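MGS-M5 (Unidentified, PDB 4Q3N) probably catalyses the NAD-dependent interconversion of L-lactate and pyruvate, as a lactate dehydrogenase with a Rossmann-type nucleotide-binding domain. Local coordinates at residues Val75-Gly80 / Leu116-Asn121. Residues are numbered along the deposited sequence; the frame is centred on the assembly and turned at random.
Sequences VVITAG and LLVASN
S120 and A79 join the two loops that leave a pair of parallel strands: the hydroxyl OG of S120 donates to A79 O at 2.6 Å, from 33° off the carbonyl plane. With chi1 at -56°, S120 OG stands anti to its own carbonyl carbon and beside its backbone N, which places it over the T78-A79 peptide, 3.0 Å from T78 C. The backbone N of S120 also engages 75-80, through a longer, bent bond to I77 O, an acceptor shared with the straighter and shorter one from A119 N (2.8 Å, 170°). An alanine in place of S120 would probably leave A79 O without this hydroxyl donor and the loop at 79-80 less firmly tied to 116-121.

Upstream, strands 75-77 and 116-118 run parallel in register, bonded from L117 N to V75 O and from I77 N to L117 O. V76 and L117 point the same way on one face, where V76 CG2 lies alongside L117 CD2 at 4.1 Å. On the reverse face, L116 CD2 reaches V75 CB at 4.0 Å, and I77 CD1 meets V118 CG2 more loosely.

Helix 89-109 connects these strands in a right-handed beta-alpha-beta crossover of the Rossmann domain. V75 and I77 pack on that helix, V118 and S120 on helix 123-134, while T78 OG1 bonds to V9 O at the end of adjoining strand 5-9.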
# COMPACT_ATOMS: atom_id res chain seq x y z
N VAL A 75 1.80 2.51 -23.84
CA VAL A 75 1.15 3.78 -24.21
C VAL A 75 -0.34 3.53 -24.13
O VAL A 75 -0.83 2.55 -24.73
CB VAL A 75 1.54 4.27 -25.62
CG1 VAL A 75 0.76 5.55 -25.97
CG2 VAL A 75 3.09 4.49 -25.72
N VAL A 76 -1.03 4.40 -23.41
CA VAL A 76 -2.47 4.27 -23.24
C VAL A 76 -3.16 5.34 -24.07
O VAL A 76 -2.94 6.53 -23.84
CB VAL A 76 -2.88 4.41 -21.78
CG1 VAL A 76 -4.43 4.19 -21.58
CG2 VAL A 76 -2.04 3.35 -20.89
N ILE A 77 -3.96 4.92 -25.03
CA ILE A 77 -4.59 5.88 -25.95
C ILE A 77 -6.05 6.14 -25.55
O ILE A 77 -6.86 5.22 -25.49
CB ILE A 77 -4.56 5.38 -27.40
CG1 ILE A 77 -3.10 5.05 -27.81
CG2 ILE A 77 -5.27 6.40 -28.35
CD1 ILE A 77 -2.99 4.28 -29.13
N THR A 78 -6.35 7.40 -25.27
CA THR A 78 -7.72 7.80 -24.87
C THR A 78 -8.28 8.84 -25.87
O THR A 78 -9.41 9.28 -25.74
CB THR A 78 -7.74 8.39 -23.44
OG1 THR A 78 -7.30 9.76 -23.49
CG2 THR A 78 -6.84 7.57 -22.48
N ALA A 79 -7.49 9.22 -26.87
CA ALA A 79 -7.90 10.25 -27.84
C ALA A 79 -9.07 9.86 -28.69
O ALA A 79 -9.25 8.69 -29.03
CB ALA A 79 -6.72 10.59 -28.77
N GLY A 80 -9.83 10.87 -29.14
CA GLY A 80 -10.93 10.63 -30.04
C GLY A 80 -11.87 11.83 -30.08
O GLY A 80 -11.60 12.87 -29.45
N LEU A 116 0.60 -1.40 -26.51
CA LEU A 116 -0.48 -0.39 -26.69
C LEU A 116 -1.73 -0.84 -25.99
O LEU A 116 -2.17 -2.00 -26.16
CB LEU A 116 -0.82 -0.16 -28.19
CG LEU A 116 0.29 0.39 -29.08
CD1 LEU A 116 -0.17 0.45 -30.56
CD2 LEU A 116 0.74 1.79 -28.61
N LEU A 117 -2.31 0.07 -25.23
CA LEU A 117 -3.59 -0.14 -24.55
C LEU A 117 -4.59 0.92 -24.99
O LEU A 117 -4.40 2.11 -24.70
CB LEU A 117 -3.41 -0.06 -23.04
CG LEU A 117 -4.66 -0.05 -22.15
CD1 LEU A 117 -5.58 -1.22 -22.52
CD2 LEU A 117 -4.25 -0.15 -20.62
N VAL A 118 -5.64 0.53 -25.70
CA VAL A 118 -6.59 1.51 -26.26
C VAL A 118 -7.78 1.62 -25.32
O VAL A 118 -8.35 0.60 -24.94
CB VAL A 118 -7.04 1.08 -27.68
CG1 VAL A 118 -8.11 2.06 -28.22
CG2 VAL A 118 -5.84 1.05 -28.61
N ALA A 119 -8.14 2.83 -24.88
CA ALA A 119 -9.34 2.97 -24.05
C ALA A 119 -10.42 3.79 -24.80
O ALA A 119 -11.57 3.81 -24.38
CB ALA A 119 -9.03 3.66 -22.70
N SER A 120 -10.04 4.43 -25.89
CA SER A 120 -10.96 5.22 -26.71
C SER A 120 -12.15 4.38 -27.15
O SER A 120 -11.95 3.25 -27.50
CB SER A 120 -10.24 5.76 -27.94
OG SER A 120 -9.09 6.50 -27.60
N ASN A 121 -13.35 4.95 -27.23
CA ASN A 121 -14.51 4.22 -27.72
C ASN A 121 -14.80 4.53 -29.16
O ASN A 121 -14.63 5.66 -29.57
CB ASN A 121 -15.75 4.54 -26.89
CG ASN A 121 -15.72 3.85 -25.54
OD1 ASN A 121 -15.96 4.46 -24.50
ND2 ASN A 121 -15.39 2.56 -25.55